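Local coordinates for predicted sugar phosphatases of the HAD superfamily (Cytophaga hutchinsonii, PDB 2HX1), which is of unconfirmed function but, as a magnesium-binding member of the HAD superfamily, probably hydrolyses phosphate esters of sugars or related small molecules, at residues N155-R160 against G196-R201; A106-Y111 against V137-E142; T169-P174 against V187-E192. All coordinates share one frame; numbering follows the deposited sequence.

Interaction 1: N155-R160 against G196-R201; sequences NLLRKR and GRRFIR. With EDO (1,2-ethanediol), chain M.
In the alpha/beta cap domain that accompanies the HAD core, Leu-157 in the last turns of helix 146-159 meets Arg-198 and Phe-199, where the chain enters strand 199-202, an outermost strand, within this chain, of the five-stranded parallel sheet. The main encounter is between a methyl group and a flat cation: CD2 of Leu-157 lies over one face of the Arg-198 guanidinium, off-centre, 3.5 Å from NH2. Arg-198 reaches this place because CG stands anti to the backbone N (chi1 179°) and the chain then bends at chi2 (75°), which carries the head group toward the helix end.

The rim of the guanidinium faces oxygen atoms. The carbonyl O of Arg-160, the residue at which the chain leaves helical geometry, lies near the plane of the group, 3.4 Å from Arg-198 NH2, while NH1 donates to the carbonyl of Ile-162. On another part of the rim, NE gives a 3.0 Å hydrogen bond to a water, which in turn makes a weak bond to Leu-157 O. A positive charge set beside carbonyls at the C-terminal end of a helix is likely to be stabilised by the helix dipole.

Leu-157 has a second apolar neighbour in the ring of Phe-199, which is also packed against Ile-191 of helix 184-195. The methyl CD1 of Leu-157 comes within 4.5 Å of Phe-199 CZ. At the backbone of Phe-199, a molecule of 1,2-ethanediol, probably from the crystallisation liquor, also bonds to Thr-269 O of the second subunit; its O1 donates to Phe-199 O over 2.7 Å.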
ATOM      1  N   ASN A 155      16.123  14.403   0.576  1.00 22.19           N
ATOM      2  CA  ASN A 155      17.549  14.249   0.766  1.00 22.01           C
ATOM      3  C   ASN A 155      18.005  14.389   2.231  1.00 23.34           C
ATOM      4  O   ASN A 155      18.923  13.691   2.663  1.00 20.23           O
ATOM      5  CB  ASN A 155      18.286  15.221  -0.124  1.00 22.35           C
ATOM      6  CG  ASN A 155      18.216  14.818  -1.580  1.00 22.29           C
ATOM      7  OD1 ASN A 155      18.632  13.709  -1.939  1.00 21.57           O
ATOM      8  ND2 ASN A 155      17.656  15.694  -2.416  1.00 22.46           N
ATOM      9  N   LEU A 156      17.341  15.272   2.984  1.00 24.40           N
ATOM     10  CA  LEU A 156      17.642  15.451   4.401  1.00 22.69           C
ATOM     11  C   LEU A 156      17.452  14.152   5.159  1.00 24.05           C
ATOM     12  O   LEU A 156      18.287  13.780   5.994  1.00 23.14           O
ATOM     13  CB  LEU A 156      16.720  16.503   5.000  1.00 22.90           C
ATOM     14  CG  LEU A 156      16.844  16.730   6.506  1.00 26.73           C
ATOM     15  CD1 LEU A 156      18.285  17.149   6.898  1.00 18.07           C
ATOM     16  CD2 LEU A 156      15.815  17.780   6.890  1.00 17.16           C
ATOM     17  N   LEU A 157      16.352  13.471   4.863  1.00 24.11           N
ATOM     18  CA  LEU A 157      15.999  12.241   5.552  1.00 25.03           C
ATOM     19  C   LEU A 157      16.810  11.024   5.073  1.00 26.61           C
ATOM     20  O   LEU A 157      16.940  10.035   5.789  1.00 25.85           O
ATOM     21  CB  LEU A 157      14.498  11.973   5.370  1.00 24.89           C
ATOM     22  CG  LEU A 157      13.578  12.964   6.089  1.00 24.99           C
ATOM     23  CD1 LEU A 157      12.120  12.618   5.796  1.00 20.02           C
ATOM     24  CD2 LEU A 157      13.890  13.010   7.607  1.00 17.35           C
ATOM     25  N   ARG A 158      17.278  11.071   3.829  1.00 28.09           N
ATOM     26  CA  ARG A 158      18.228  10.089   3.326  1.00 27.03           C
ATOM     27  C   ARG A 158      19.582  10.258   4.005  1.00 27.95           C
ATOM     28  O   ARG A 158      20.311   9.285   4.147  1.00 27.57           O
ATOM     29  CB  ARG A 158      18.417  10.242   1.818  1.00 25.69           C
ATOM     30  CG  ARG A 158      17.214   9.716   0.978  1.00 26.15           C
ATOM     31  CD  ARG A 158      17.331   9.998  -0.535  1.00 29.59           C
ATOM     32  NE  ARG A 158      18.479   9.290  -1.127  1.00 32.31           N
ATOM     33  CZ  ARG A 158      19.677   9.833  -1.349  1.00 41.50           C
ATOM     34  NH1 ARG A 158      19.921  11.127  -1.074  1.00 38.68           N
ATOM     35  NH2 ARG A 158      20.651   9.072  -1.848  1.00 44.55           N
ATOM     36  N   LYS A 159      19.917  11.482   4.425  1.00 26.76           N
ATOM     37  CA  LYS A 159      21.238  11.782   4.968  1.00 26.36           C
ATOM     38  C   LYS A 159      21.294  11.858   6.474  1.00 27.00           C
ATOM     39  O   LYS A 159      22.382  11.741   7.045  1.00 28.46           O
ATOM     40  CB  LYS A 159      21.769  13.105   4.426  1.00 27.11           C
ATOM     41  CG  LYS A 159      22.041  13.130   2.932  1.00 26.92           C
ATOM     42  CD  LYS A 159      22.256  14.552   2.498  1.00 33.09           C
ATOM     43  CE  LYS A 159      22.786  14.651   1.093  1.00 32.17           C
ATOM     44  NZ  LYS A 159      22.816  16.090   0.648  1.00 30.80           N
ATOM     45  N   ARG A 160      20.168  12.108   7.137  1.00 25.67           N
ATOM     46  CA  ARG A 160      20.184  12.281   8.595  1.00 25.90           C
ATOM     47  C   ARG A 160      19.276  11.259   9.278  1.00 27.66           C
ATOM     48  O   ARG A 160      18.111  11.090   8.918  1.00 29.65           O
ATOM     49  CB  ARG A 160      19.791  13.709   8.991  1.00 25.52           C
ATOM     50  CG  ARG A 160      20.823  14.763   8.560  1.00 26.79           C
ATOM     51  CD  ARG A 160      22.096  14.709   9.399  1.00 29.98           C
ATOM     52  NE  ARG A 160      21.835  15.112  10.780  1.00 32.64           N
ATOM     53  CZ  ARG A 160      22.536  14.703  11.832  1.00 40.73           C
ATOM     54  NH1 ARG A 160      23.564  13.889  11.670  1.00 48.45           N
ATOM     55  NH2 ARG A 160      22.223  15.097  13.053  1.00 36.17           N
ATOM     56  N   GLY A 196       9.019   5.517   1.639  1.00 26.81           N
ATOM     57  CA  GLY A 196       8.441   4.543   2.589  1.00 27.50           C
ATOM     58  C   GLY A 196       7.892   5.224   3.845  1.00 30.37           C
ATOM     59  O   GLY A 196       8.008   6.433   4.024  1.00 31.17           O
ATOM     60  N   ARG A 197       7.253   4.459   4.715  1.00 33.77           N
ATOM     61  CA  ARG A 197       6.759   4.995   5.991  1.00 37.47           C
ATOM     62  C   ARG A 197       7.929   5.481   6.824  1.00 36.63           C
ATOM     63  O   ARG A 197       8.975   4.831   6.906  1.00 38.35           O
ATOM     64  CB  ARG A 197       6.008   3.917   6.769  1.00 39.68           C
ATOM     65  CG  ARG A 197       5.544   4.344   8.162  1.00 47.45           C
ATOM     66  CD  ARG A 197       4.350   3.516   8.631  1.00 58.80           C
ATOM     67  NE  ARG A 197       4.688   2.098   8.781  1.00 63.67           N
ATOM     68  CZ  ARG A 197       5.011   1.497   9.928  1.00 69.29           C
ATOM     69  NH1 ARG A 197       5.042   2.184  11.070  1.00 71.56           N
ATOM     70  NH2 ARG A 197       5.299   0.192   9.936  1.00 66.85           N
ATOM     71  N   ARG A 198       7.752   6.617   7.470  1.00 32.94           N
ATOM     72  CA  ARG A 198       8.908   7.335   7.978  1.00 30.65           C
ATOM     73  C   ARG A 198       8.542   8.435   8.982  1.00 27.53           C
ATOM     74  O   ARG A 198       9.427   8.894   9.712  1.00 28.86           O
ATOM     75  CB  ARG A 198       9.706   7.916   6.784  1.00 30.93           C
ATOM     76  CG  ARG A 198      10.976   8.756   7.149  1.00 33.13           C
ATOM     77  CD  ARG A 198      12.113   7.879   7.586  1.00 35.61           C
ATOM     78  NE  ARG A 198      13.381   8.598   7.737  1.00 34.03           N
ATOM     79  CZ  ARG A 198      13.710   9.323   8.797  1.00 35.80           C
ATOM     80  NH1 ARG A 198      12.861   9.471   9.788  1.00 34.56           N
ATOM     81  NH2 ARG A 198      14.898   9.923   8.848  1.00 43.50           N
ATOM     82  N   PHE A 199       7.267   8.867   9.004  1.00 24.87           N
ATOM     83  CA  PHE A 199       6.812   9.897   9.935  1.00 23.99           C
ATOM     84  C   PHE A 199       6.203   9.303  11.183  1.00 23.54           C
ATOM     85  O   PHE A 199       5.442   8.339  11.127  1.00 21.50           O
ATOM     86  CB  PHE A 199       5.841  10.880   9.282  1.00 23.50           C
ATOM     87  CG  PHE A 199       6.520  11.845   8.380  1.00 18.34           C
ATOM     88  CD1 PHE A 199       6.937  11.450   7.115  1.00 19.16           C
ATOM     89  CD2 PHE A 199       6.791  13.119   8.796  1.00 21.74           C
ATOM     90  CE1 PHE A 199       7.606  12.329   6.276  1.00 26.01           C
ATOM     91  CE2 PHE A 199       7.485  14.017   7.970  1.00 23.95           C
ATOM     92  CZ  PHE A 199       7.882  13.628   6.715  1.00 18.69           C
ATOM     93  N   ILE A 200       6.635   9.853  12.308  1.00 25.08           N
ATOM     94  CA  ILE A 200       5.923   9.730  13.573  1.00 25.00           C
ATOM     95  C   ILE A 200       4.735  10.665  13.469  1.00 23.23           C
ATOM     96  O   ILE A 200       4.896  11.880  13.245  1.00 20.94           O
ATOM     97  CB  ILE A 200       6.767  10.187  14.783  1.00 26.41           C
ATOM     98  CG1 ILE A 200       8.056   9.343  14.931  1.00 29.96           C
ATOM     99  CG2 ILE A 200       5.916  10.060  16.067  1.00 26.15           C
ATOM    100  CD1 ILE A 200       9.284  10.111  15.414  1.00 33.72           C
ATOM    101  N   ARG A 201       3.546  10.101  13.603  1.00 20.08           N
ATOM    102  CA  ARG A 201       2.314  10.866  13.509  1.00 21.77           C
ATOM    103  C   ARG A 201       1.644  11.018  14.880  1.00 21.58           C
ATOM    104  O   ARG A 201       1.424  10.041  15.559  1.00 22.49           O
ATOM    105  CB  ARG A 201       1.376  10.148  12.545  1.00 22.27           C
ATOM    106  CG  ARG A 201       1.784  10.369  11.063  1.00 20.89           C
ATOM    107  CD  ARG A 201       1.035   9.477  10.122  1.00 22.46           C
ATOM    108  NE  ARG A 201       1.440   9.733   8.737  1.00 23.92           N
ATOM    109  CZ  ARG A 201       0.816  10.547   7.884  1.00 30.25           C
ATOM    110  NH1 ARG A 201      -0.277  11.221   8.243  1.00 31.56           N
ATOM    111  NH2 ARG A 201       1.289  10.688   6.645  1.00 24.04           N
TER
HETATM  112  C1  EDO M 308       7.082   5.130  11.969  1.00 43.32           C
HETATM  113  O1  EDO M 308       5.809   5.783  11.858  1.00 52.61           O
HETATM  114  C2  EDO M 308       8.201   6.164  11.902  1.00 45.09           C
HETATM  115  O2  EDO M 308       9.218   5.702  11.012  1.00 41.36           O
HETATM  116  O   HOH W   1      14.655   7.462   5.318  1.00 39.04           O

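Interaction 2: A106-Y111 against V137-E142; sequences ANSANY and VLLDDE. With EDO (1,2-ethanediol), chain N.
Leu-139, the first residue beyond strand 133-138, lays its side chain against Ser-108 and Ala-109 of the short helix 106-110. Its CB sits 3.5 Å from Ser-108 OG, and its CD1 reaches further along the helix, to 3.7 Å from Ala-109 CA and 3.6 Å from the carbonyl O of Ser-108. This is van der Waals contact, with one leucine branch fitted against the helix backbone and the Ala-109 methyl lying slightly farther off. Although the serine hydroxyl touches the leucine, chi1 of 71° places OG where it bonds to the carbonyl O of Thr-105, the residue just before the helix, so a buried polar atom can be covered by hydrocarbon.

Asp-140 opens the turn that follows, and CB of this residue is 4.1 Å from Ser-108 OG, a looser contact. The carboxylate is engaged on the far side of the residue. OD1 accepts from the backbone N of Glu-142 over 2.8 Å, nearly straight at 162°, and uses its anti lone pair, the one directed away from OD2. This bond to the amide two residues on makes an Asx turn. The same OD1 also accepts from O2 of a 1,2-ethanediol at 3.2 Å, and Asp-141 OD1 lies 3.1 Å from that hydroxyl. Glu-142 then brings its OE1 close to the carbon chain of the diol.

Backbone bonds from Leu-139 and Asp-140 to Leu-103 keep the turn beside the end of strand 98-103. These two neighbouring strands form the topological switch point of the Rossmann-like cap sheet: from 98-103 the chain passes to 117-121 on one flank, from 133-138 to 164-167 on the other, and loops at such a point often border a ligand site.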
ATOM      1  N   ALA A 106       6.884  30.619   9.350  1.00 28.68           N
ATOM      2  CA  ALA A 106       7.555  31.063  10.568  1.00 29.08           C
ATOM      3  C   ALA A 106       6.576  31.091  11.738  1.00 27.99           C
ATOM      4  O   ALA A 106       6.930  30.653  12.833  1.00 29.42           O
ATOM      5  CB  ALA A 106       8.213  32.454  10.354  1.00 28.88           C
ATOM      6  N   ASN A 107       5.353  31.578  11.517  1.00 30.02           N
ATOM      7  CA  ASN A 107       4.341  31.622  12.568  0.50 32.00           C
ATOM      8  C   ASN A 107       3.973  30.203  13.069  1.00 31.97           C
ATOM      9  O   ASN A 107       3.798  29.983  14.257  1.00 32.40           O
ATOM     10  CB  ASN A 107       3.107  32.395  12.079  0.50 31.92           C
ATOM     11  CG  ASN A 107       3.394  33.891  11.792  0.50 35.00           C
ATOM     12  OD1 ASN A 107       4.441  34.447  12.177  0.50 29.05           O
ATOM     13  ND2 ASN A 107       2.439  34.545  11.112  0.50 26.97           N
ATOM     14  N   SER A 108       3.881  29.229  12.159  1.00 32.23           N
ATOM     15  CA  SER A 108       3.643  27.829  12.579  1.00 31.16           C
ATOM     16  C   SER A 108       4.777  27.285  13.445  1.00 32.06           C
ATOM     17  O   SER A 108       4.542  26.473  14.329  1.00 35.14           O
ATOM     18  CB  SER A 108       3.382  26.902  11.375  1.00 35.34           C
ATOM     19  OG  SER A 108       4.538  26.651  10.576  1.00 31.18           O
ATOM     20  N   ALA A 109       6.000  27.766  13.211  1.00 31.77           N
ATOM     21  CA  ALA A 109       7.189  27.300  13.929  1.00 30.74           C
ATOM     22  C   ALA A 109       7.392  27.952  15.302  1.00 30.26           C
ATOM     23  O   ALA A 109       8.093  27.400  16.132  1.00 27.84           O
ATOM     24  CB  ALA A 109       8.393  27.552  13.077  1.00 26.75           C
ATOM     25  N   ASN A 110       6.788  29.117  15.522  1.00 32.02           N
ATOM     26  CA  ASN A 110       7.007  29.928  16.739  1.00 36.01           C
ATOM     27  C   ASN A 110       6.682  29.218  18.060  1.00 34.16           C
ATOM     28  O   ASN A 110       7.444  29.282  19.038  1.00 34.92           O
ATOM     29  CB  ASN A 110       6.206  31.240  16.640  1.00 37.79           C
ATOM     30  CG  ASN A 110       6.954  32.349  15.870  1.00 47.59           C
ATOM     31  OD1 ASN A 110       8.182  32.288  15.659  1.00 54.12           O
ATOM     32  ND2 ASN A 110       6.207  33.384  15.470  1.00 52.62           N
ATOM     33  N   TYR A 111       5.557  28.522  18.072  1.00 33.70           N
ATOM     34  CA  TYR A 111       5.134  27.732  19.230  1.00 33.80           C
ATOM     35  C   TYR A 111       6.176  26.701  19.674  1.00 33.84           C
ATOM     36  O   TYR A 111       6.226  26.342  20.854  1.00 31.80           O
ATOM     37  CB  TYR A 111       3.845  26.984  18.881  1.00 36.30           C
ATOM     38  CG  TYR A 111       3.231  26.119  19.977  1.00 39.10           C
ATOM     39  CD1 TYR A 111       3.004  26.626  21.277  1.00 46.94           C
ATOM     40  CD2 TYR A 111       2.801  24.820  19.696  1.00 41.09           C
ATOM     41  CE1 TYR A 111       2.393  25.829  22.285  1.00 43.55           C
ATOM     42  CE2 TYR A 111       2.185  24.023  20.681  1.00 45.78           C
ATOM     43  CZ  TYR A 111       1.998  24.521  21.972  1.00 44.74           C
ATOM     44  OH  TYR A 111       1.393  23.713  22.914  1.00 42.08           O
ATOM     45  N   VAL A 137      10.215  18.646  11.497  1.00 19.68           N
ATOM     46  CA  VAL A 137       8.752  18.727  11.723  1.00 22.17           C
ATOM     47  C   VAL A 137       8.000  19.301  10.541  1.00 21.23           C
ATOM     48  O   VAL A 137       8.412  20.299   9.962  1.00 23.77           O
ATOM     49  CB  VAL A 137       8.424  19.507  12.996  1.00 20.85           C
ATOM     50  CG1 VAL A 137       9.031  18.798  14.144  1.00 27.38           C
ATOM     51  CG2 VAL A 137       8.978  20.936  12.937  1.00 25.01           C
ATOM     52  N   LEU A 138       6.905  18.649  10.173  1.00 20.46           N
ATOM     53  CA  LEU A 138       5.974  19.146   9.154  1.00 22.01           C
ATOM     54  C   LEU A 138       4.786  19.854   9.852  1.00 22.48           C
ATOM     55  O   LEU A 138       4.076  19.251  10.655  1.00 19.64           O
ATOM     56  CB  LEU A 138       5.516  17.996   8.239  1.00 20.52           C
ATOM     57  CG  LEU A 138       6.286  17.867   6.916  1.00 15.54           C
ATOM     58  CD1 LEU A 138       7.781  17.879   7.213  1.00 18.30           C
ATOM     59  CD2 LEU A 138       5.887  16.615   6.157  1.00 21.43           C
ATOM     60  N   LEU A 139       4.624  21.156   9.593  1.00 22.29           N
ATOM     61  CA  LEU A 139       3.701  22.002  10.394  1.00 22.97           C
ATOM     62  C   LEU A 139       2.554  22.618   9.581  1.00 22.58           C
ATOM     63  O   LEU A 139       1.443  22.791  10.107  1.00 22.68           O
ATOM     64  CB  LEU A 139       4.459  23.147  11.079  1.00 21.42           C
ATOM     65  CG  LEU A 139       5.549  22.770  12.086  1.00 25.82           C
ATOM     66  CD1 LEU A 139       6.356  23.996  12.384  1.00 23.47           C
ATOM     67  CD2 LEU A 139       4.934  22.203  13.376  1.00 20.70           C
ATOM     68  N   ASP A 140       2.840  22.990   8.338  1.00 22.91           N
ATOM     69  CA  ASP A 140       1.873  23.702   7.495  1.00 23.78           C
ATOM     70  C   ASP A 140       2.208  23.416   6.015  1.00 25.31           C
ATOM     71  O   ASP A 140       3.356  23.293   5.659  1.00 23.95           O
ATOM     72  CB  ASP A 140       1.928  25.205   7.810  1.00 22.41           C
ATOM     73  CG  ASP A 140       0.694  25.965   7.344  1.00 31.31           C
ATOM     74  OD1 ASP A 140       0.458  26.029   6.132  1.00 43.01           O
ATOM     75  OD2 ASP A 140      -0.036  26.535   8.185  1.00 41.92           O
ATOM     76  N   ASP A 141       1.188  23.275   5.169  1.00 26.81           N
ATOM     77  CA  ASP A 141       1.399  23.076   3.731  1.00 26.47           C
ATOM     78  C   ASP A 141       1.903  24.344   3.027  1.00 27.57           C
ATOM     79  O   ASP A 141       2.541  24.272   1.960  1.00 25.74           O
ATOM     80  CB  ASP A 141       0.120  22.566   3.061  1.00 26.36           C
ATOM     81  CG  ASP A 141      -1.038  23.547   3.205  1.00 27.82           C
ATOM     82  OD1 ASP A 141      -1.524  23.672   4.336  1.00 26.05           O
ATOM     83  OD2 ASP A 141      -1.450  24.171   2.201  1.00 24.21           O
ATOM     84  N   GLU A 142       1.661  25.499   3.639  1.00 26.53           N
ATOM     85  CA  GLU A 142       2.099  26.774   3.067  1.00 27.80           C
ATOM     86  C   GLU A 142       3.426  27.236   3.655  1.00 27.13           C
ATOM     87  O   GLU A 142       3.820  26.782   4.713  1.00 27.03           O
ATOM     88  CB  GLU A 142       1.045  27.852   3.304  1.00 28.95           C
ATOM     89  CG  GLU A 142      -0.202  27.613   2.512  1.00 34.45           C
ATOM     90  CD  GLU A 142      -1.294  28.638   2.789  1.00 44.48           C
ATOM     91  OE1 GLU A 142      -1.388  29.148   3.934  1.00 49.22           O
ATOM     92  OE2 GLU A 142      -2.072  28.912   1.855  1.00 51.25           O
TER
HETATM   93  C1  EDO N 309      -4.138  28.144   5.266  1.00 56.10           C
HETATM   94  O1  EDO N 309      -4.817  27.140   4.497  1.00 55.07           O
HETATM   95  C2  EDO N 309      -3.106  27.487   6.167  1.00 60.89           C
HETATM   96  O2  EDO N 309      -2.748  26.178   5.681  1.00 61.23           O

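Interaction 3: T169-P174 against V187-E192; sequences TDNTYP and VATMIE. With EDO (1,2-ethanediol), chain N.
A two-stranded antiparallel hairpin, 172-174 with 180-182, leads into helix 184-195 of the cap, and Asn-171 at the foot of the hairpin reaches across to Thr-189 on that helix. The two side chains cross at about a right angle, and the oxygen end of the amide makes the approach. Asn-171 OD1 is 2.7 Å from Thr-189 OG1, whereas ND2 stays 4.1 Å away. With OG1 as donor this distance suits a hydrogen bond, yet the assignment is unsettled because Gly-185 O, one helical turn back, can take the same proton.

The threonine torsion explains that competition: chi1 of -66° puts OG1 beside its own backbone N, near the carbonyl of Gly-185. Arg-201 NH2 adds a weak bond to this hydroxyl, and Ser-193 of the third subunit packs on both Asn-171 and Thr-189. An alanine in place of Asn-171 would take away the amide oxygen and is likely to cost Thr-189 OG1 a possible partner and open a gap between hairpin and helix.

Neighbouring residues tie down the same loop. Thr-169 OG1 donates to Asp-170 O over 2.8 Å, tilted 27° from the carbonyl plane, and also bonds to the backbone N of Gly-185 at the start of the helix. Farther along the hairpin, the Tyr-173 hydroxyl, already paired with Asp-141 OD2, accepts a 3.0 Å hydrogen bond at OH from O1 of a 1,2-ethanediol.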
ATOM      1  N   THR A 169      -3.078  14.842  10.250  1.00 22.16           N
ATOM      2  CA  THR A 169      -4.230  15.522   9.685  1.00 22.85           C
ATOM      3  C   THR A 169      -4.746  14.646   8.540  1.00 23.17           C
ATOM      4  O   THR A 169      -4.097  13.671   8.122  1.00 22.91           O
ATOM      5  CB  THR A 169      -3.884  16.949   9.169  1.00 21.71           C
ATOM      6  OG1 THR A 169      -3.186  16.864   7.922  1.00 21.61           O
ATOM      7  CG2 THR A 169      -3.028  17.762  10.194  1.00 18.28           C
ATOM      8  N   ASP A 170      -5.928  14.986   8.053  1.00 23.91           N
ATOM      9  CA  ASP A 170      -6.451  14.382   6.849  1.00 27.22           C
ATOM     10  C   ASP A 170      -5.447  14.724   5.749  1.00 25.78           C
ATOM     11  O   ASP A 170      -4.717  15.690   5.874  1.00 26.01           O
ATOM     12  CB  ASP A 170      -7.849  14.957   6.523  1.00 27.31           C
ATOM     13  CG  ASP A 170      -8.899  14.692   7.643  1.00 39.80           C
ATOM     14  OD1 ASP A 170      -8.961  13.541   8.157  1.00 43.67           O
ATOM     15  OD2 ASP A 170      -9.681  15.636   7.970  1.00 37.30           O
ATOM     16  N   ASN A 171      -5.410  13.927   4.682  1.00 25.40           N
ATOM     17  CA  ASN A 171      -4.527  14.218   3.553  1.00 23.51           C
ATOM     18  C   ASN A 171      -4.906  15.462   2.802  1.00 23.00           C
ATOM     19  O   ASN A 171      -4.053  16.050   2.193  1.00 22.83           O
ATOM     20  CB  ASN A 171      -4.520  13.077   2.555  1.00 23.47           C
ATOM     21  CG  ASN A 171      -3.747  11.926   3.023  1.00 24.10           C
ATOM     22  OD1 ASN A 171      -2.776  12.078   3.772  1.00 25.82           O
ATOM     23  ND2 ASN A 171      -4.159  10.733   2.597  1.00 22.14           N
ATOM     24  N   THR A 172      -6.197  15.810   2.788  1.00 22.67           N
ATOM     25  CA  THR A 172      -6.669  17.055   2.168  1.00 22.94           C
ATOM     26  C   THR A 172      -7.637  17.784   3.080  1.00 23.90           C
ATOM     27  O   THR A 172      -8.179  17.188   4.001  1.00 24.66           O
ATOM     28  CB  THR A 172      -7.412  16.813   0.857  1.00 21.93           C
ATOM     29  OG1 THR A 172      -8.602  16.066   1.117  1.00 23.77           O
ATOM     30  CG2 THR A 172      -6.525  16.086  -0.144  1.00 21.08           C
ATOM     31  N   TYR A 173      -7.839  19.074   2.820  1.00 24.58           N
ATOM     32  CA  TYR A 173      -8.917  19.850   3.440  1.00 25.85           C
ATOM     33  C   TYR A 173      -9.760  20.570   2.385  1.00 28.59           C
ATOM     34  O   TYR A 173      -9.246  20.952   1.320  1.00 28.60           O
ATOM     35  CB  TYR A 173      -8.364  20.871   4.451  1.00 28.85           C
ATOM     36  CG  TYR A 173      -7.355  21.943   3.955  1.00 32.04           C
ATOM     37  CD1 TYR A 173      -6.002  21.665   3.908  1.00 33.06           C
ATOM     38  CD2 TYR A 173      -7.756  23.247   3.614  1.00 35.87           C
ATOM     39  CE1 TYR A 173      -5.061  22.602   3.500  1.00 34.88           C
ATOM     40  CE2 TYR A 173      -6.794  24.224   3.197  1.00 35.48           C
ATOM     41  CZ  TYR A 173      -5.446  23.878   3.154  1.00 38.44           C
ATOM     42  OH  TYR A 173      -4.451  24.766   2.762  1.00 42.01           O
ATOM     43  N   PRO A 174     -11.061  20.759   2.656  1.00 28.27           N
ATOM     44  CA  PRO A 174     -11.847  21.558   1.747  1.00 28.53           C
ATOM     45  C   PRO A 174     -11.407  23.012   1.754  1.00 28.27           C
ATOM     46  O   PRO A 174     -11.146  23.566   2.814  1.00 25.12           O
ATOM     47  CB  PRO A 174     -13.262  21.442   2.301  1.00 31.49           C
ATOM     48  CG  PRO A 174     -13.247  20.298   3.254  1.00 26.68           C
ATOM     49  CD  PRO A 174     -11.868  20.255   3.782  1.00 29.71           C
ATOM     50  N   VAL A 187       1.065  16.112   2.708  1.00 21.08           N
ATOM     51  CA  VAL A 187       2.454  16.307   2.313  1.00 21.28           C
ATOM     52  C   VAL A 187       3.349  15.185   2.871  1.00 21.95           C
ATOM     53  O   VAL A 187       4.222  14.682   2.170  1.00 21.76           O
ATOM     54  CB  VAL A 187       2.970  17.699   2.744  1.00 21.28           C
ATOM     55  CG1 VAL A 187       4.496  17.856   2.496  1.00 16.30           C
ATOM     56  CG2 VAL A 187       2.210  18.762   2.012  1.00 17.54           C
ATOM     57  N   ALA A 188       3.154  14.816   4.139  1.00 20.67           N
ATOM     58  CA  ALA A 188       3.883  13.696   4.722  1.00 17.48           C
ATOM     59  C   ALA A 188       3.569  12.433   3.939  1.00 18.04           C
ATOM     60  O   ALA A 188       4.475  11.687   3.605  1.00 17.15           O
ATOM     61  CB  ALA A 188       3.521  13.527   6.221  1.00 16.45           C
ATOM     62  N   THR A 189       2.284  12.198   3.649  1.00 19.84           N
ATOM     63  CA  THR A 189       1.863  11.021   2.896  1.00 21.23           C
ATOM     64  C   THR A 189       2.597  10.928   1.547  1.00 22.09           C
ATOM     65  O   THR A 189       3.024   9.840   1.131  1.00 23.06           O
ATOM     66  CB  THR A 189       0.325  11.023   2.683  1.00 22.26           C
ATOM     67  OG1 THR A 189      -0.336  10.879   3.949  1.00 21.37           O
ATOM     68  CG2 THR A 189      -0.104   9.897   1.764  1.00 17.45           C
HETATM   69  N   MSE A 190       2.730  12.075   0.873  1.00 21.93           N
HETATM   70  CA  MSE A 190       3.404  12.155  -0.422  1.00 22.11           C
HETATM   71  C   MSE A 190       4.859  11.852  -0.293  1.00 19.92           C
HETATM   72  O   MSE A 190       5.422  11.149  -1.120  1.00 23.23           O
HETATM   73  CB  MSE A 190       3.268  13.555  -0.985  1.00 20.30           C
HETATM   74  CG  MSE A 190       1.869  13.845  -1.467  1.00 30.79           C
HETATM   75 SE   MSE A 190       1.647  15.664  -2.144  0.70 29.33          SE
HETATM   76  CE  MSE A 190       3.067  16.623  -1.460  1.00 40.72           C
ATOM     77  N   ILE A 191       5.497  12.426   0.722  1.00 20.24           N
ATOM     78  CA  ILE A 191       6.895  12.129   0.991  1.00 20.03           C
ATOM     79  C   ILE A 191       7.074  10.628   1.239  1.00 20.96           C
ATOM     80  O   ILE A 191       7.982   9.967   0.700  1.00 21.25           O
ATOM     81  CB  ILE A 191       7.399  12.923   2.193  1.00 21.81           C
ATOM     82  CG1 ILE A 191       7.450  14.436   1.861  1.00 25.76           C
ATOM     83  CG2 ILE A 191       8.800  12.430   2.592  1.00 16.03           C
ATOM     84  CD1 ILE A 191       7.582  15.358   3.137  1.00 20.97           C
ATOM     85  N   GLU A 192       6.192  10.081   2.064  1.00 21.18           N
ATOM     86  CA  GLU A 192       6.239   8.676   2.392  1.00 24.19           C
ATOM     87  C   GLU A 192       5.993   7.735   1.197  1.00 24.94           C
ATOM     88  O   GLU A 192       6.436   6.587   1.203  1.00 24.28           O
ATOM     89  CB  GLU A 192       5.264   8.398   3.533  1.00 25.37           C
ATOM     90  CG  GLU A 192       5.721   9.003   4.854  1.00 22.80           C
ATOM     91  CD  GLU A 192       4.785   8.654   6.017  1.00 26.94           C
ATOM     92  OE1 GLU A 192       3.551   8.777   5.863  1.00 28.34           O
ATOM     93  OE2 GLU A 192       5.299   8.244   7.080  1.00 30.79           O
TER
HETATM   94  C1  EDO N 309      -4.138  28.144   5.266  1.00 56.10           C
HETATM   95  O1  EDO N 309      -4.817  27.140   4.497  1.00 55.07           O
HETATM   96  C2  EDO N 309      -3.106  27.487   6.167  1.00 60.89           C
HETATM   97  O2  EDO N 309      -2.748  26.178   5.681  1.00 61.23           O

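All three contacts lie in the cap, their centres 15 to 18 Å apart. Along the chain interaction 2 closes first; interaction 1 then opens, and interaction 3 is nested inside its loop. Strand 133-138 runs from interaction 2 into helix 146-159 of interaction 1, and helix 184-195 of interaction 3 leads into strand 199-202. Glu-192 OE2 probably accepts from the backbone N atoms of Arg-198 and Phe-199, joining 3 to 1, while Leu-138 packs against Phe-199 and helix 184-195. One 1,2-ethanediol touches both interactions 2 and 3. The Asn-171 side chain lies about 13 Å from magnesium, so this side probably faces the core. All three touch the third subunit, so the cap also contributes to assembly.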